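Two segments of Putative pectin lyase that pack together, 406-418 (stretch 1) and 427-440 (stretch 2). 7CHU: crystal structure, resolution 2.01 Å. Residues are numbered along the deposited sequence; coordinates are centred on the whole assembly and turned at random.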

ATOM      1  N   ASP A 406       1.884   8.123  29.679  1.00 16.46           N
ATOM      2  CA  ASP A 406       1.422   7.293  30.783  1.00 17.34           C
ATOM      3  C   ASP A 406       2.392   7.507  31.942  1.00 17.37           C
ATOM      4  O   ASP A 406       3.571   7.159  31.835  1.00 19.63           O
ATOM      5  CB  ASP A 406       1.396   5.832  30.336  1.00 18.25           C
ATOM      6  CG  ASP A 406       0.955   4.873  31.438  1.00 24.24           C
ATOM      7  OD1 ASP A 406       0.718   5.305  32.595  1.00 22.22           O
ATOM      8  OD2 ASP A 406       0.843   3.669  31.131  1.00 23.27           O
ATOM      9  N   GLN A 407       1.910   8.076  33.039  1.00 16.42           N
ATOM     10  CA  GLN A 407       2.758   8.321  34.209  1.00 19.05           C
ATOM     11  C   GLN A 407       2.263   7.407  35.327  1.00 19.58           C
ATOM     12  O   GLN A 407       1.395   7.777  36.114  1.00 18.26           O
ATOM     13  CB  GLN A 407       2.745   9.794  34.619  1.00 17.62           C
ATOM     14  CG  GLN A 407       4.001  10.231  35.420  1.00 18.27           C
ATOM     15  CD  GLN A 407       4.119   9.540  36.763  1.00 22.85           C
ATOM     16  OE1 GLN A 407       3.580  10.013  37.762  1.00 24.48           O
ATOM     17  NE2 GLN A 407       4.767   8.392  36.783  1.00 23.47           N
ATOM     18  N   GLY A 408       2.833   6.208  35.383  1.00 20.31           N
ATOM     19  CA  GLY A 408       2.419   5.208  36.345  1.00 24.62           C
ATOM     20  C   GLY A 408       0.928   4.959  36.377  1.00 20.91           C
ATOM     21  O   GLY A 408       0.344   4.854  37.458  1.00 23.50           O
ATOM     22  N   GLY A 409       0.291   4.885  35.214  1.00 22.31           N
ATOM     23  CA  GLY A 409      -1.144   4.664  35.145  1.00 20.85           C
ATOM     24  C   GLY A 409      -1.980   5.920  35.085  1.00 21.23           C
ATOM     25  O   GLY A 409      -3.203   5.827  34.966  1.00 22.21           O
ATOM     26  N   ARG A 410      -1.362   7.088  35.164  1.00 18.55           N
ATOM     27  CA  ARG A 410      -2.062   8.351  35.063  1.00 15.05           C
ATOM     28  C   ARG A 410      -1.946   8.917  33.649  1.00 16.88           C
ATOM     29  O   ARG A 410      -0.979   8.649  32.927  1.00 18.90           O
ATOM     30  CB  ARG A 410      -1.495   9.340  36.082  1.00 18.34           C
ATOM     31  CG  ARG A 410      -1.349   8.783  37.533  1.00 18.03           C
ATOM     32  CD  ARG A 410      -0.484   9.731  38.373  1.00 21.09           C
ATOM     33  NE  ARG A 410      -0.270   9.253  39.738  1.00 18.08           N
ATOM     34  CZ  ARG A 410       0.662   8.368  40.101  1.00 22.97           C
ATOM     35  NH1 ARG A 410       1.489   7.838  39.200  1.00 19.80           N
ATOM     36  NH2 ARG A 410       0.761   8.001  41.382  1.00 24.08           N
ATOM     37  N   LEU A 411      -2.931   9.722  33.262  1.00 16.17           N
ATOM     38  CA  LEU A 411      -2.817  10.510  32.032  1.00 18.44           C
ATOM     39  C   LEU A 411      -2.022  11.768  32.356  1.00 19.33           C
ATOM     40  O   LEU A 411      -2.389  12.523  33.265  1.00 19.59           O
ATOM     41  CB  LEU A 411      -4.190  10.864  31.466  1.00 13.51           C
ATOM     42  CG  LEU A 411      -4.283  11.935  30.371  1.00 15.45           C
ATOM     43  CD1 LEU A 411      -3.414  11.574  29.167  1.00 17.82           C
ATOM     44  CD2 LEU A 411      -5.728  12.153  29.952  1.00 16.14           C
ATOM     45  N   ALA A 412      -0.905  11.972  31.670  1.00 16.03           N
ATOM     46  CA  ALA A 412       0.004  13.042  32.057  1.00 15.66           C
ATOM     47  C   ALA A 412       0.382  13.931  30.877  1.00 18.38           C
ATOM     48  O   ALA A 412       0.584  13.451  29.752  1.00 20.09           O
ATOM     49  CB  ALA A 412       1.257  12.469  32.705  1.00 16.79           C
ATOM     50  N   LEU A 413       0.489  15.227  31.162  1.00 13.54           N
ATOM     51  CA  LEU A 413       0.824  16.279  30.205  1.00 15.14           C
ATOM     52  C   LEU A 413       2.055  16.962  30.785  1.00 17.25           C
ATOM     53  O   LEU A 413       1.930  17.766  31.713  1.00 16.98           O
ATOM     54  CB  LEU A 413      -0.333  17.260  30.022  1.00 17.80           C
ATOM     55  CG  LEU A 413      -1.693  16.730  29.512  1.00 21.76           C
ATOM     56  CD1 LEU A 413      -1.482  15.784  28.343  1.00 27.42           C
ATOM     57  CD2 LEU A 413      -2.517  16.081  30.594  1.00 23.07           C
ATOM     58  N   PHE A 414       3.236  16.619  30.266  1.00 12.20           N
ATOM     59  CA  PHE A 414       4.495  16.996  30.895  1.00 16.42           C
ATOM     60  C   PHE A 414       5.321  17.859  29.950  1.00 19.09           C
ATOM     61  O   PHE A 414       5.347  17.631  28.734  1.00 15.13           O
ATOM     62  CB  PHE A 414       5.335  15.760  31.273  1.00 14.99           C
ATOM     63  CG  PHE A 414       4.987  15.130  32.600  1.00 13.90           C
ATOM     64  CD1 PHE A 414       3.911  15.568  33.365  1.00 13.01           C
ATOM     65  CD2 PHE A 414       5.749  14.062  33.063  1.00 13.01           C
ATOM     66  CE1 PHE A 414       3.630  14.968  34.600  1.00 15.35           C
ATOM     67  CE2 PHE A 414       5.476  13.441  34.290  1.00 15.79           C
ATOM     68  CZ  PHE A 414       4.413  13.898  35.061  1.00 14.95           C
ATOM     69  N   GLN A 415       6.041  18.816  30.532  1.00 15.45           N
ATOM     70  CA  GLN A 415       6.958  19.680  29.804  1.00 17.55           C
ATOM     71  C   GLN A 415       8.355  19.516  30.397  1.00 19.67           C
ATOM     72  O   GLN A 415       8.571  19.813  31.578  1.00 17.53           O
ATOM     73  CB  GLN A 415       6.480  21.134  29.872  1.00 16.60           C
ATOM     74  CG  GLN A 415       7.351  22.098  29.090  1.00 20.66           C
ATOM     75  CD  GLN A 415       7.385  21.766  27.586  1.00 21.86           C
ATOM     76  OE1 GLN A 415       6.375  21.364  27.007  1.00 19.39           O
ATOM     77  NE2 GLN A 415       8.555  21.935  26.960  1.00 21.37           N
ATOM     78  N   ASN A 416       9.286  19.004  29.591  1.00 17.64           N
ATOM     79  CA  ASN A 416      10.693  18.840  29.970  1.00 19.73           C
ATOM     80  C   ASN A 416      10.883  17.779  31.050  1.00 19.83           C
ATOM     81  O   ASN A 416      11.787  17.887  31.883  1.00 17.66           O
ATOM     82  CB  ASN A 416      11.340  20.158  30.420  1.00 19.10           C
ATOM     83  CG  ASN A 416      12.871  20.073  30.463  1.00 22.23           C
ATOM     84  OD1 ASN A 416      13.489  19.339  29.677  1.00 22.79           O
ATOM     85  ND2 ASN A 416      13.485  20.796  31.408  1.00 22.56           N
ATOM     86  N   VAL A 417      10.040  16.753  31.051  1.00 18.56           N
ATOM     87  CA  VAL A 417      10.217  15.622  31.956  1.00 19.04           C
ATOM     88  C   VAL A 417       9.342  14.495  31.448  1.00 14.52           C
ATOM     89  O   VAL A 417       8.255  14.734  30.919  1.00 18.43           O
ATOM     90  CB  VAL A 417       9.864  15.990  33.419  1.00 16.05           C
ATOM     91  CG1 VAL A 417       8.379  16.417  33.517  1.00 18.71           C
ATOM     92  CG2 VAL A 417      10.137  14.805  34.359  1.00 16.22           C
ATOM     93  N   TYR A 418       9.814  13.264  31.619  1.00 14.91           N
ATOM     94  CA  TYR A 418       9.011  12.102  31.266  1.00 19.27           C
ATOM     95  C   TYR A 418       9.432  10.938  32.148  1.00 19.96           C
ATOM     96  O   TYR A 418      10.546  10.912  32.663  1.00 20.36           O
ATOM     97  CB  TYR A 418       9.141  11.742  29.764  1.00 15.62           C
ATOM     98  CG  TYR A 418      10.525  11.305  29.303  1.00 20.21           C
ATOM     99  CD1 TYR A 418      11.483  12.243  28.903  1.00 19.99           C
ATOM    100  CD2 TYR A 418      10.864   9.955  29.251  1.00 21.13           C
ATOM    101  CE1 TYR A 418      12.753  11.843  28.455  1.00 20.82           C
ATOM    102  CE2 TYR A 418      12.118   9.544  28.820  1.00 22.14           C
ATOM    103  CZ  TYR A 418      13.052  10.483  28.421  1.00 20.79           C
ATOM    104  OH  TYR A 418      14.284  10.054  27.998  1.00 23.46           O
TER
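Stretch 2 (427-440) PKGTNASFGIQIAD

Antiparallel pairing satisfies backbone polar groups in reciprocal sets, and this pair of segments from a putative pectin lyase is a clear example. Strand 433-438 runs beside strand 410-415 at 167° between their N-to-C directions, with a closest axial approach of 4.4 Å. Three hydrogen-bonded pairs alternate with two non-hydrogen-bonded ones. Leu411 N donates to Ile438 O (3.0 Å) and Ile438 N to Leu411 O (2.7 Å); Leu413 N to Ile436 O (2.8 Å) and Ile436 N to Leu413 O (3.0 Å); Gln415 N to Phe434 O (2.8 Å) and Phe434 N to Gln415 O (3.2 Å). Between them, CA atoms of Ala412 and Gln437, and of Phe414 and Gly435, approach to 4.1 Å. Gly435 leaves room for the Phe414 ring, whose CD1 lies 3.4 Å from Gly435 CA; a CB there would clash with CD1.

Where the ladder ends, side chains take over. The CA-to-CB bond of Asn416, a residue at positive phi, points toward stretch 2, and its amide is hydrogen-bonded to the loop there: OD1 accepts from Lys428 N (3.0 Å), while ND2 donates to Lys428 O (3.1 Å) and Ala432 O (2.7 Å). Its own carbonyl O receives Ser433 OG (2.7 Å). Beyond the other end, a water accepts from Asp440 N (3.2 Å) and donates weakly to Gly409 O (2.9 Å).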

ATOM      1  N   PRO A 427      15.040  16.087  30.048  1.00 26.22           N
ATOM      2  CA  PRO A 427      15.882  16.093  28.835  1.00 24.41           C
ATOM      3  C   PRO A 427      16.808  17.288  28.732  1.00 27.70           C
ATOM      4  O   PRO A 427      17.991  17.117  28.410  1.00 31.06           O
ATOM      5  CB  PRO A 427      14.846  16.086  27.701  1.00 27.38           C
ATOM      6  CG  PRO A 427      13.631  15.577  28.290  1.00 25.20           C
ATOM      7  CD  PRO A 427      13.611  16.046  29.710  1.00 22.35           C
ATOM      8  N   LYS A 428      16.304  18.504  28.971  1.00 29.02           N
ATOM      9  CA  LYS A 428      17.107  19.726  28.908  1.00 27.80           C
ATOM     10  C   LYS A 428      17.459  20.162  30.326  1.00 27.65           C
ATOM     11  O   LYS A 428      16.593  20.644  31.065  1.00 24.55           O
ATOM     12  CB  LYS A 428      16.365  20.838  28.169  1.00 29.24           C
ATOM     13  CG  LYS A 428      17.170  22.138  28.060  1.00 27.52           C
ATOM     14  CD  LYS A 428      16.656  22.987  26.913  1.00 39.27           C
ATOM     15  CE  LYS A 428      17.636  24.090  26.517  1.00 41.92           C
ATOM     16  NZ  LYS A 428      17.186  24.796  25.286  1.00 49.72           N
ATOM     17  N   GLY A 429      18.738  20.023  30.692  1.00 29.66           N
ATOM     18  CA  GLY A 429      19.160  20.232  32.069  1.00 26.68           C
ATOM     19  C   GLY A 429      19.148  21.676  32.524  1.00 24.60           C
ATOM     20  O   GLY A 429      19.203  21.934  33.732  1.00 24.16           O
ATOM     21  N   THR A 430      19.081  22.626  31.594  1.00 21.73           N
ATOM     22  CA  THR A 430      19.084  24.036  31.967  1.00 27.85           C
ATOM     23  C   THR A 430      17.694  24.582  32.241  1.00 28.70           C
ATOM     24  O   THR A 430      17.582  25.742  32.658  1.00 27.81           O
ATOM     25  CB  THR A 430      19.751  24.907  30.880  1.00 29.51           C
ATOM     26  OG1 THR A 430      19.099  24.710  29.621  1.00 34.86           O
ATOM     27  CG2 THR A 430      21.239  24.577  30.738  1.00 31.37           C
ATOM     28  N   ASN A 431      16.638  23.788  32.022  1.00 25.66           N
ATOM     29  CA  ASN A 431      15.269  24.248  32.213  1.00 22.41           C
ATOM     30  C   ASN A 431      14.598  23.440  33.314  1.00 22.37           C
ATOM     31  O   ASN A 431      14.931  22.275  33.538  1.00 20.49           O
ATOM     32  CB  ASN A 431      14.450  24.137  30.928  1.00 23.06           C
ATOM     33  CG  ASN A 431      14.998  25.015  29.801  1.00 33.71           C
ATOM     34  OD1 ASN A 431      15.797  25.918  30.032  1.00 34.62           O
ATOM     35  ND2 ASN A 431      14.578  24.731  28.575  1.00 33.83           N
ATOM     36  N   ALA A 432      13.651  24.076  34.003  1.00 21.77           N
ATOM     37  CA  ALA A 432      12.799  23.378  34.960  1.00 21.07           C
ATOM     38  C   ALA A 432      11.898  22.366  34.237  1.00 18.87           C
ATOM     39  O   ALA A 432      11.920  22.235  33.010  1.00 20.01           O
ATOM     40  CB  ALA A 432      11.959  24.387  35.744  1.00 21.26           C
ATOM     41  N   SER A 433      11.087  21.644  35.014  1.00 16.06           N
ATOM     42  CA  SER A 433      10.099  20.725  34.473  1.00 16.65           C
ATOM     43  C   SER A 433       8.777  20.970  35.183  1.00 18.52           C
ATOM     44  O   SER A 433       8.766  21.238  36.390  1.00 16.48           O
ATOM     45  CB  SER A 433      10.527  19.277  34.679  1.00 18.69           C
ATOM     46  OG  SER A 433      11.873  19.096  34.285  1.00 21.21           O
ATOM     47  N   PHE A 434       7.671  20.883  34.445  1.00 13.65           N
ATOM     48  CA  PHE A 434       6.344  21.020  35.038  1.00 17.28           C
ATOM     49  C   PHE A 434       5.397  20.081  34.317  1.00 16.08           C
ATOM     50  O   PHE A 434       5.621  19.735  33.157  1.00 14.20           O
ATOM     51  CB  PHE A 434       5.813  22.458  34.963  1.00 15.43           C
ATOM     52  CG  PHE A 434       6.464  23.374  35.945  1.00 18.45           C
ATOM     53  CD1 PHE A 434       6.001  23.439  37.266  1.00 18.10           C
ATOM     54  CD2 PHE A 434       7.538  24.153  35.565  1.00 15.43           C
ATOM     55  CE1 PHE A 434       6.623  24.266  38.184  1.00 16.52           C
ATOM     56  CE2 PHE A 434       8.192  24.996  36.484  1.00 18.18           C
ATOM     57  CZ  PHE A 434       7.728  25.072  37.783  1.00 15.67           C
ATOM     58  N   GLY A 435       4.344  19.665  35.019  1.00 14.14           N
ATOM     59  CA  GLY A 435       3.354  18.804  34.393  1.00 14.89           C
ATOM     60  C   GLY A 435       2.067  18.709  35.189  1.00 17.56           C
ATOM     61  O   GLY A 435       1.971  19.145  36.349  1.00 16.44           O
ATOM     62  N   ILE A 436       1.069  18.133  34.523  1.00 14.07           N
ATOM     63  CA  ILE A 436      -0.194  17.712  35.124  1.00 15.90           C
ATOM     64  C   ILE A 436      -0.314  16.203  34.958  1.00 16.69           C
ATOM     65  O   ILE A 436      -0.032  15.669  33.876  1.00 14.53           O
ATOM     66  CB  ILE A 436      -1.386  18.415  34.459  1.00 15.72           C
ATOM     67  CG1 ILE A 436      -1.255  19.930  34.559  1.00 16.19           C
ATOM     68  CG2 ILE A 436      -2.722  17.941  35.073  1.00 16.67           C
ATOM     69  CD1 ILE A 436      -2.333  20.665  33.748  1.00 19.84           C
ATOM     70  N   GLN A 437      -0.708  15.509  36.021  1.00 14.52           N
ATOM     71  CA  GLN A 437      -0.986  14.086  35.914  1.00 16.34           C
ATOM     72  C   GLN A 437      -2.356  13.815  36.521  1.00 18.15           C
ATOM     73  O   GLN A 437      -2.667  14.304  37.615  1.00 15.70           O
ATOM     74  CB  GLN A 437       0.108  13.244  36.576  1.00 18.23           C
ATOM     75  CG  GLN A 437       0.431  13.590  38.036  1.00 15.54           C
ATOM     76  CD  GLN A 437       1.727  12.922  38.500  1.00 21.57           C
ATOM     77  OE1 GLN A 437       2.698  12.796  37.741  1.00 21.89           O
ATOM     78  NE2 GLN A 437       1.748  12.494  39.753  1.00 22.72           N
ATOM     79  N   ILE A 438      -3.172  13.055  35.788  1.00 17.00           N
ATOM     80  CA  ILE A 438      -4.580  12.827  36.108  1.00 16.37           C
ATOM     81  C   ILE A 438      -4.746  11.356  36.479  1.00 19.37           C
ATOM     82  O   ILE A 438      -4.577  10.475  35.634  1.00 14.46           O
ATOM     83  CB  ILE A 438      -5.479  13.221  34.929  1.00 18.31           C
ATOM     84  CG1 ILE A 438      -5.232  14.691  34.548  1.00 15.42           C
ATOM     85  CG2 ILE A 438      -6.939  12.944  35.219  1.00 16.15           C
ATOM     86  CD1 ILE A 438      -5.841  15.035  33.186  1.00 15.84           C
ATOM     87  N   ALA A 439      -5.061  11.085  37.748  1.00 15.71           N
ATOM     88  CA  ALA A 439      -5.101   9.730  38.273  1.00 17.97           C
ATOM     89  C   ALA A 439      -6.531   9.212  38.309  1.00 16.23           C
ATOM     90  O   ALA A 439      -7.490   9.944  38.060  1.00 19.10           O
ATOM     91  CB  ALA A 439      -4.484   9.684  39.675  1.00 19.00           C
ATOM     92  N   ASP A 440      -6.669   7.917  38.568  1.00 17.24           N
ATOM     93  CA  ASP A 440      -7.973   7.335  38.878  1.00 20.61           C
ATOM     94  C   ASP A 440      -7.967   6.739  40.286  1.00 20.83           C
ATOM     95  O   ASP A 440      -8.459   5.631  40.530  1.00 19.59           O
ATOM     96  CB  ASP A 440      -8.437   6.326  37.816  1.00 17.97           C
ATOM     97  CG  ASP A 440      -7.388   5.294  37.430  1.00 25.33           C
ATOM     98  OD1 ASP A 440      -6.549   4.938  38.284  1.00 24.93           O
ATOM     99  OD2 ASP A 440      -7.420   4.827  36.253  1.00 24.69           O
TER
HETATM  100  O   HOH W   1      -3.838   6.713  37.682  1.00 27.59           O